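Local coordinates for protein putative NAD(P)H-dependent FMN-containing oxidoreductase YwqN (Bacillus subtilis, PDB 1RLI) that probably works as an NAD(P)H-dependent oxidoreductase of the SsuE family that carries FMN as its cofactor, at residues D60-I65 against D95-T100; K116-I121 against H141-M146; G12-S15 against T19-L22. All blocks are in the same frame, centred on the assembly; numbering follows the deposited sequence.

Contact 1: residues D60-I65 against D95-T100; sequences DDYDSI and DRWSQT
One face of the Tyr62 ring carries the side chain of Arg96, and its hydroxyl end meets Thr100 and Trp97. Arg96 CD sits almost exactly over the middle of the Tyr62 ring, 3.4 Å from its centroid and 1° off the normal, a CH-pi contact. The guanidinium follows, lying flat with its plane 17° from that of the tyrosine, and Arg96 NE comes to 3.3 Å from Tyr62 CD2. The two side chains run past each other in opposite directions: CB and CG of Arg96 lie near CZ and OH, while the guanidinium has moved back toward CG and CB of the tyrosine. An extended chain from CG to NE, with CG anti to the backbone N (chi1 -167°), gives Arg96 the length for this overlap. At the ring's edge, close to its plane, Thr100 OG1 is hydrogen-bonded to Tyr62 OH at 2.7 Å, and either hydroxyl could be the donor. Tyr62 OH also stands at the edge of the Trp97 indole, 3.4 Å from Trp97 CD1. A water in the plane of the guanidinium accepts from Arg96 NH2 at 2.9 Å and donates to Asp63 OD1, so a water spans these opposite charges, while NH1 is hydrogen-bonded to Gln59. Phe93 meets the rings of both Tyr62 and Trp97, extending the aromatic cluster. This stack of an arginine guanidinium on a tyrosine ring joins the start of helix 62-70 to segment 95-100, and the Thr100 bond reaches helix 97-100, in the doubly wound alpha/beta fold of the flavodoxin-like FMN reductases.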
loop_
_atom_site.group_PDB
_atom_site.type_symbol
_atom_site.label_atom_id
_atom_site.label_comp_id
_atom_site.label_asym_id
_atom_site.label_seq_id
_atom_site.Cartn_x
_atom_site.Cartn_y
_atom_site.Cartn_z
ATOM N N ASP D 60 -16.554 -19.283 -21.001
ATOM C CA ASP D 60 -17.681 -19.506 -21.893
ATOM C C ASP D 60 -18.979 -19.040 -21.255
ATOM O O ASP D 60 -19.900 -18.597 -21.957
ATOM C CB ASP D 60 -17.793 -20.995 -22.249
ATOM C CG ASP D 60 -16.632 -21.484 -23.100
ATOM O OD1 ASP D 60 -15.463 -21.290 -22.704
ATOM O OD2 ASP D 60 -16.887 -22.070 -24.173
ATOM N N ASP D 61 -19.053 -19.111 -19.926
ATOM C CA ASP D 61 -20.273 -18.715 -19.233
ATOM C C ASP D 61 -20.212 -17.330 -18.573
ATOM O O ASP D 61 -20.988 -17.029 -17.660
ATOM C CB ASP D 61 -20.649 -19.788 -18.202
ATOM C CG ASP D 61 -19.664 -19.873 -17.042
ATOM O OD1 ASP D 61 -18.455 -19.589 -17.230
ATOM O OD2 ASP D 61 -20.113 -20.244 -15.937
ATOM N N TYR D 62 -19.313 -16.482 -19.073
ATOM C CA TYR D 62 -19.144 -15.131 -18.523
ATOM C C TYR D 62 -20.427 -14.298 -18.522
ATOM O O TYR D 62 -20.748 -13.677 -17.512
ATOM C CB TYR D 62 -18.016 -14.400 -19.277
ATOM C CG TYR D 62 -17.776 -12.975 -18.819
ATOM C CD1 TYR D 62 -16.955 -12.700 -17.729
ATOM C CD2 TYR D 62 -18.370 -11.910 -19.482
ATOM C CE1 TYR D 62 -16.724 -11.385 -17.309
ATOM C CE2 TYR D 62 -18.152 -10.581 -19.062
ATOM C CZ TYR D 62 -17.324 -10.334 -17.975
ATOM O OH TYR D 62 -17.103 -9.031 -17.561
ATOM N N ASP D 63 -21.165 -14.257 -19.640
ATOM C CA ASP D 63 -22.409 -13.481 -19.682
ATOM C C ASP D 63 -23.422 -13.971 -18.651
ATOM O O ASP D 63 -24.116 -13.162 -18.045
ATOM C CB ASP D 63 -23.066 -13.523 -21.076
ATOM C CG ASP D 63 -22.232 -12.830 -22.140
ATOM O OD1 ASP D 63 -21.438 -11.924 -21.791
ATOM O OD2 ASP D 63 -22.382 -13.187 -23.335
ATOM N N SER D 64 -23.526 -15.286 -18.467
ATOM C CA SER D 64 -24.449 -15.841 -17.472
ATOM C C SER D 64 -24.048 -15.398 -16.064
ATOM O O SER D 64 -24.901 -15.168 -15.196
ATOM C CB SER D 64 -24.450 -17.371 -17.535
ATOM O OG SER D 64 -25.168 -17.803 -18.673
ATOM N N ILE D 65 -22.743 -15.287 -15.839
ATOM C CA ILE D 65 -22.245 -14.867 -14.533
ATOM C C ILE D 65 -22.594 -13.406 -14.275
ATOM O O ILE D 65 -23.091 -13.051 -13.200
ATOM C CB ILE D 65 -20.730 -15.102 -14.434
ATOM C CG1 ILE D 65 -20.481 -16.614 -14.420
ATOM C CG2 ILE D 65 -20.147 -14.427 -13.157
ATOM C CD1 ILE D 65 -19.016 -17.038 -14.442
ATOM N N ASP D 95 -10.829 -8.220 -15.354
ATOM C CA ASP D 95 -10.304 -7.486 -16.507
ATOM C C ASP D 95 -11.387 -7.350 -17.592
ATOM O O ASP D 95 -11.430 -6.341 -18.304
ATOM C CB ASP D 95 -9.095 -8.187 -17.147
ATOM C CG ASP D 95 -7.779 -7.962 -16.387
ATOM O OD1 ASP D 95 -7.733 -7.164 -15.431
ATOM O OD2 ASP D 95 -6.782 -8.604 -16.786
ATOM N N ARG D 96 -12.233 -8.372 -17.728
ATOM C CA ARG D 96 -13.299 -8.350 -18.736
ATOM C C ARG D 96 -14.395 -7.323 -18.417
ATOM O O ARG D 96 -15.241 -7.016 -19.262
ATOM C CB ARG D 96 -13.887 -9.760 -18.935
ATOM C CG ARG D 96 -14.792 -9.917 -20.173
ATOM C CD ARG D 96 -14.878 -11.400 -20.554
ATOM N NE ARG D 96 -15.876 -11.674 -21.585
ATOM C CZ ARG D 96 -16.004 -12.854 -22.180
ATOM N NH1 ARG D 96 -15.186 -13.847 -21.840
ATOM N NH2 ARG D 96 -16.963 -13.043 -23.093
ATOM N N TRP D 97 -14.406 -6.767 -17.204
ATOM C CA TRP D 97 -15.392 -5.723 -16.915
ATOM C C TRP D 97 -15.153 -4.572 -17.901
ATOM O O TRP D 97 -16.048 -3.791 -18.180
ATOM C CB TRP D 97 -15.258 -5.201 -15.477
ATOM C CG TRP D 97 -15.756 -6.165 -14.437
ATOM C CD1 TRP D 97 -16.262 -7.418 -14.648
ATOM C CD2 TRP D 97 -15.732 -5.973 -13.019
ATOM N NE1 TRP D 97 -16.548 -8.019 -13.444
ATOM C CE2 TRP D 97 -16.227 -7.157 -12.429
ATOM C CE3 TRP D 97 -15.330 -4.919 -12.192
ATOM C CZ2 TRP D 97 -16.328 -7.323 -11.038
ATOM C CZ3 TRP D 97 -15.426 -5.077 -10.804
ATOM C CH2 TRP D 97 -15.925 -6.279 -10.242
ATOM N N SER D 98 -13.932 -4.452 -18.418
ATOM C CA SER D 98 -13.656 -3.390 -19.382
ATOM C C SER D 98 -14.548 -3.588 -20.609
ATOM O O SER D 98 -15.024 -2.615 -21.200
ATOM C CB SER D 98 -12.184 -3.398 -19.807
ATOM O OG SER D 98 -11.394 -2.830 -18.770
ATOM N N GLN D 99 -14.746 -4.845 -20.984
ATOM C CA GLN D 99 -15.594 -5.182 -22.129
ATOM C C GLN D 99 -17.058 -4.946 -21.793
ATOM O O GLN D 99 -17.808 -4.388 -22.585
ATOM C CB GLN D 99 -15.423 -6.656 -22.521
ATOM C CG GLN D 99 -14.224 -6.944 -23.401
ATOM C CD GLN D 99 -14.015 -8.447 -23.634
ATOM O OE1 GLN D 99 -14.957 -9.207 -23.948
ATOM N NE2 GLN D 99 -12.769 -8.879 -23.486
ATOM N N THR D 100 -17.468 -5.382 -20.615
ATOM C CA THR D 100 -18.856 -5.228 -20.215
ATOM C C THR D 100 -19.264 -3.771 -20.096
ATOM O O THR D 100 -20.424 -3.435 -20.319
ATOM C CB THR D 100 -19.093 -5.988 -18.899
ATOM O OG1 THR D 100 -18.588 -7.325 -19.058
ATOM C CG2 THR D 100 -20.553 -6.031 -18.561
HETATM O O HOH W 1 -19.334 -11.582 -23.761
#

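Contact 2: residues K116-I121 against H141-M146; sequences KQAYVI and HIFHFM
Phe143 reaches from its helix to Ala118 and Val120, two residues that face it from the same side of the strand. From CB the side chain leaves with CG anti to the carbonyl carbon (chi1 -59°), which carries the ring across to the strand. Phe143 CG lies 4.0 Å from Ala118 CB, and each of the other five ring carbons is about as near to that methyl. Such even spacing means that Ala118 CB stands over the centre of one face of the Phe143 ring: it is 3.6 Å from the centroid and 5° off the normal, a CH-pi contact. Farther out, the ring turns its rim to Val120. Phe143 CE2 is 3.7 Å from Val120 CG2, which lies near the plane of the ring, and Phe143 CZ at the tip touches the same methyl at 3.9 Å. One strand residue therefore sits on the face and the next but one at the edge, with no polar atom of either segment taking part. A leucine here has no flat face to set under the Ala118 methyl, and would probably leave that methyl poorly packed and a gap beside Val120. The ring has further aromatic company in its own chain, meeting Phe150 edge-to-face and Phe77 with the planes inclined by about 40°. Strand 117-124 runs between strands 74-80 and 149-157 in the parallel part of the sheet. Helix 133-146 packs on this sheet through Phe143 and leads on to strand 149-157, while its Phe145 and Met146 touch Trp83 of a second subunit.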
loop_
_atom_site.group_PDB
_atom_site.type_symbol
_atom_site.label_atom_id
_atom_site.label_comp_id
_atom_site.label_asym_id
_atom_site.label_seq_id
_atom_site.Cartn_x
_atom_site.Cartn_y
_atom_site.Cartn_z
ATOM N N LYS D 116 -23.757 -1.484 -5.517
ATOM C CA LYS D 116 -23.497 -2.744 -4.821
ATOM C C LYS D 116 -22.451 -2.609 -3.724
ATOM O O LYS D 116 -21.667 -1.669 -3.718
ATOM C CB LYS D 116 -23.062 -3.830 -5.817
ATOM C CG LYS D 116 -24.121 -4.119 -6.891
ATOM C CD LYS D 116 -23.738 -5.257 -7.815
ATOM C CE LYS D 116 -24.737 -5.389 -8.980
ATOM N NZ LYS D 116 -26.141 -5.675 -8.523
ATOM N N GLN D 117 -22.477 -3.542 -2.776
ATOM C CA GLN D 117 -21.533 -3.571 -1.664
ATOM C C GLN D 117 -20.589 -4.729 -1.934
ATOM O O GLN D 117 -21.037 -5.826 -2.265
ATOM C CB GLN D 117 -22.270 -3.809 -0.345
ATOM C CG GLN D 117 -23.239 -2.688 -0.009
ATOM C CD GLN D 117 -23.986 -2.936 1.276
ATOM O OE1 GLN D 117 -24.616 -3.981 1.450
ATOM N NE2 GLN D 117 -23.928 -1.974 2.187
ATOM N N ALA D 118 -19.293 -4.486 -1.780
ATOM C CA ALA D 118 -18.299 -5.519 -2.051
ATOM C C ALA D 118 -17.497 -5.920 -0.825
ATOM O O ALA D 118 -17.190 -5.079 0.012
ATOM C CB ALA D 118 -17.329 -5.022 -3.135
ATOM N N TYR D 119 -17.147 -7.207 -0.763
ATOM C CA TYR D 119 -16.334 -7.783 0.312
ATOM C C TYR D 119 -15.308 -8.667 -0.355
ATOM O O TYR D 119 -15.534 -9.159 -1.468
ATOM C CB TYR D 119 -17.154 -8.681 1.235
ATOM C CG TYR D 119 -18.161 -7.933 2.067
ATOM C CD1 TYR D 119 -17.872 -7.566 3.388
ATOM C CD2 TYR D 119 -19.413 -7.603 1.539
ATOM C CE1 TYR D 119 -18.822 -6.888 4.167
ATOM C CE2 TYR D 119 -20.366 -6.926 2.312
ATOM C CZ TYR D 119 -20.062 -6.580 3.622
ATOM O OH TYR D 119 -21.028 -5.940 4.384
ATOM N N VAL D 120 -14.190 -8.898 0.332
ATOM C CA VAL D 120 -13.133 -9.751 -0.209
ATOM C C VAL D 120 -12.674 -10.787 0.822
ATOM O O VAL D 120 -12.510 -10.465 1.994
ATOM C CB VAL D 120 -11.880 -8.915 -0.615
ATOM C CG1 VAL D 120 -10.721 -9.847 -0.996
ATOM C CG2 VAL D 120 -12.221 -7.975 -1.802
ATOM N N ILE D 121 -12.477 -12.024 0.376
ATOM C CA ILE D 121 -11.943 -13.090 1.233
ATOM C C ILE D 121 -10.735 -13.596 0.437
ATOM O O ILE D 121 -10.896 -14.039 -0.701
ATOM C CB ILE D 121 -12.936 -14.265 1.418
ATOM C CG1 ILE D 121 -14.160 -13.786 2.208
ATOM C CG2 ILE D 121 -12.246 -15.411 2.140
ATOM C CD1 ILE D 121 -15.265 -14.803 2.273
ATOM N N HIS D 141 -8.924 0.058 -5.085
ATOM C CA HIS D 141 -8.958 0.903 -6.289
ATOM C C HIS D 141 -9.980 0.382 -7.292
ATOM O O HIS D 141 -10.678 1.163 -7.927
ATOM C CB HIS D 141 -7.583 0.972 -6.978
ATOM C CG HIS D 141 -6.556 1.757 -6.215
ATOM N ND1 HIS D 141 -6.810 3.004 -5.678
ATOM C CD2 HIS D 141 -5.263 1.479 -5.922
ATOM C CE1 HIS D 141 -5.719 3.458 -5.082
ATOM N NE2 HIS D 141 -4.767 2.550 -5.216
ATOM N N ILE D 142 -10.046 -0.933 -7.450
ATOM C CA ILE D 142 -11.011 -1.531 -8.380
ATOM C C ILE D 142 -12.445 -1.143 -7.981
ATOM O O ILE D 142 -13.227 -0.626 -8.801
ATOM C CB ILE D 142 -10.877 -3.080 -8.374
ATOM C CG1 ILE D 142 -9.530 -3.468 -9.000
ATOM C CG2 ILE D 142 -12.062 -3.728 -9.122
ATOM C CD1 ILE D 142 -9.218 -4.980 -8.859
ATOM N N PHE D 143 -12.802 -1.377 -6.724
ATOM C CA PHE D 143 -14.156 -1.050 -6.302
ATOM C C PHE D 143 -14.452 0.444 -6.377
ATOM O O PHE D 143 -15.541 0.841 -6.828
ATOM C CB PHE D 143 -14.422 -1.590 -4.883
ATOM C CG PHE D 143 -14.261 -3.084 -4.769
ATOM C CD1 PHE D 143 -14.684 -3.922 -5.799
ATOM C CD2 PHE D 143 -13.690 -3.657 -3.641
ATOM C CE1 PHE D 143 -14.543 -5.301 -5.715
ATOM C CE2 PHE D 143 -13.543 -5.051 -3.546
ATOM C CZ PHE D 143 -13.968 -5.871 -4.581
ATOM N N HIS D 144 -13.493 1.273 -5.976
ATOM C CA HIS D 144 -13.689 2.711 -6.016
ATOM C C HIS D 144 -13.939 3.172 -7.443
ATOM O O HIS D 144 -14.712 4.091 -7.675
ATOM C CB HIS D 144 -12.473 3.449 -5.491
ATOM C CG HIS D 144 -12.620 4.937 -5.541
ATOM N ND1 HIS D 144 -13.383 5.636 -4.631
ATOM C CD2 HIS D 144 -12.145 5.853 -6.420
ATOM C CE1 HIS D 144 -13.371 6.921 -4.945
ATOM N NE2 HIS D 144 -12.627 7.078 -6.024
ATOM N N PHE D 145 -13.265 2.546 -8.398
ATOM C CA PHE D 145 -13.438 2.923 -9.797
ATOM C C PHE D 145 -14.880 2.647 -10.237
ATOM O O PHE D 145 -15.470 3.418 -11.005
ATOM C CB PHE D 145 -12.446 2.131 -10.658
ATOM C CG PHE D 145 -12.593 2.377 -12.142
ATOM C CD1 PHE D 145 -11.945 3.445 -12.756
ATOM C CD2 PHE D 145 -13.433 1.570 -12.907
ATOM C CE1 PHE D 145 -12.139 3.714 -14.130
ATOM C CE2 PHE D 145 -13.636 1.826 -14.273
ATOM C CZ PHE D 145 -12.986 2.903 -14.880
ATOM N N MET D 146 -15.438 1.546 -9.739
ATOM C CA MET D 146 -16.791 1.127 -10.066
ATOM C C MET D 146 -17.818 1.802 -9.163
ATOM O O MET D 146 -19.013 1.628 -9.363
ATOM C CB MET D 146 -16.928 -0.396 -9.941
ATOM C CG MET D 146 -16.088 -1.212 -10.920
ATOM S SD MET D 146 -16.480 -0.947 -12.672
ATOM C CE MET D 146 -18.097 -1.784 -12.833
#

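Contact 3: residues G12-S15 against T19-L22; sequences GTRS and TDVL
One direct hydrogen bond joins the Asp20 carboxylate to the loop backbone: Ser15 N donates to Asp20 OD1 at 2.9 Å, with an N-H...O angle of 137° that is well short of straight. The position of OD1 is less certain, because it is modelled too close to Arg14, so the bond deserves some caution. The carboxylate's other oxygen, OD2, accepts from Asn10 ND2 at the end of strand 6-10, but it too is modelled too close to the loop and its exact place is doubtful. CG of Asp20 lies anti to the carbonyl carbon (chi1 -67°), turning the carboxylate toward the loop. Water-mediated contact is slighter: one water accepts weak bonds from Thr13 N at 3.5 Å and from Thr19 N at 3.4 Å. Van der Waals contact is loose, the Thr19 CG2 methyl approaching the Gly12 backbone N at 4.5 Å. Gly12 suits its place, since a CB there would come tight against Thr19. As in flavodoxin-like folds, where the loop after the first strand usually cradles the FMN phosphate, residues 12-15 join strand 6-10 to helix 18-27. Thr19 also touches Ala78 and Pro80 on strand 74-80, and Arg14 rests on Tyr36 of strand 33-41.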
loop_
_atom_site.group_PDB
_atom_site.type_symbol
_atom_site.label_atom_id
_atom_site.label_comp_id
_atom_site.label_asym_id
_atom_site.label_seq_id
_atom_site.Cartn_x
_atom_site.Cartn_y
_atom_site.Cartn_z
ATOM N N GLY D 12 -11.232 -19.573 -6.544
ATOM C CA GLY D 12 -10.286 -20.545 -6.030
ATOM C C GLY D 12 -10.649 -21.923 -6.534
ATOM O O GLY D 12 -11.110 -22.082 -7.666
ATOM N N THR D 13 -10.422 -22.927 -5.698
ATOM C CA THR D 13 -10.762 -24.289 -6.055
ATOM C C THR D 13 -12.103 -24.500 -5.385
ATOM O O THR D 13 -12.676 -23.552 -4.846
ATOM C CB THR D 13 -9.726 -25.297 -5.519
ATOM O OG1 THR D 13 -9.527 -25.091 -4.115
ATOM C CG2 THR D 13 -8.407 -25.127 -6.257
ATOM N N ARG D 14 -12.616 -25.720 -5.403
ATOM C CA ARG D 14 -13.912 -25.944 -4.789
ATOM C C ARG D 14 -13.964 -27.236 -3.994
ATOM O O ARG D 14 -13.181 -28.157 -4.230
ATOM C CB ARG D 14 -14.981 -25.916 -5.882
ATOM C CG ARG D 14 -14.669 -24.841 -6.909
ATOM C CD ARG D 14 -15.663 -24.780 -8.022
ATOM N NE ARG D 14 -15.064 -24.313 -9.268
ATOM C CZ ARG D 14 -14.387 -23.178 -9.414
ATOM N NH1 ARG D 14 -14.197 -22.354 -8.391
ATOM N NH2 ARG D 14 -13.898 -22.869 -10.603
ATOM N N SER D 15 -14.887 -27.288 -3.041
ATOM C CA SER D 15 -15.042 -28.466 -2.205
ATOM C C SER D 15 -13.801 -28.680 -1.344
ATOM O O SER D 15 -12.860 -29.365 -1.745
ATOM C CB SER D 15 -15.288 -29.691 -3.081
ATOM O OG SER D 15 -16.499 -29.560 -3.803
ATOM N N THR D 19 -10.656 -21.268 0.352
ATOM C CA THR D 19 -11.488 -20.191 -0.133
ATOM C C THR D 19 -12.963 -20.546 0.013
ATOM O O THR D 19 -13.766 -19.726 0.462
ATOM C CB THR D 19 -11.155 -19.886 -1.611
ATOM O OG1 THR D 19 -9.848 -19.294 -1.685
ATOM C CG2 THR D 19 -12.171 -18.952 -2.204
ATOM N N ASP D 20 -13.316 -21.766 -0.378
ATOM C CA ASP D 20 -14.701 -22.224 -0.276
ATOM C C ASP D 20 -15.157 -22.232 1.172
ATOM O O ASP D 20 -16.248 -21.758 1.505
ATOM C CB ASP D 20 -14.846 -23.645 -0.826
ATOM C CG ASP D 20 -14.602 -23.726 -2.314
ATOM O OD1 ASP D 20 -15.354 -24.467 -2.986
ATOM O OD2 ASP D 20 -13.663 -23.068 -2.809
ATOM N N VAL D 21 -14.311 -22.788 2.026
ATOM C CA VAL D 21 -14.594 -22.886 3.448
ATOM C C VAL D 21 -14.847 -21.522 4.083
ATOM O O VAL D 21 -15.850 -21.336 4.761
ATOM C CB VAL D 21 -13.432 -23.595 4.190
ATOM C CG1 VAL D 21 -13.647 -23.532 5.695
ATOM C CG2 VAL D 21 -13.331 -25.051 3.729
ATOM N N LEU D 22 -13.940 -20.563 3.868
ATOM C CA LEU D 22 -14.117 -19.246 4.460
ATOM C C LEU D 22 -15.362 -18.547 3.943
ATOM O O LEU D 22 -16.038 -17.850 4.693
ATOM C CB LEU D 22 -12.902 -18.349 4.194
ATOM C CG LEU D 22 -11.727 -18.472 5.159
ATOM C CD1 LEU D 22 -10.642 -17.449 4.811
ATOM C CD2 LEU D 22 -12.232 -18.238 6.578
HETATM O O HOH W 2 -9.119 -22.134 -2.568
#

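In the fold
Contact 3 comes first along the chain and closes before contact 1 opens; contact 2 follows in turn. All three belong to one alpha/beta domain whose central sheet includes strands 6-10, 74-80 and 117-124. The centres of contacts 1 and 2 are about 17 Å apart, yet they touch where Trp97 packs on Ile142 and Met146. Contacts 2 and 3 lie on opposite sides of the chain's centre, about 20 Å between centres, but Ile121 meets Leu22. Contacts 1 and 3 do not touch, their nearest atoms being about 9 Å apart. Segments 95-100 and 141-146 also carry residues that meet a second subunit, whereas no other chain of the assembly touches contact 3.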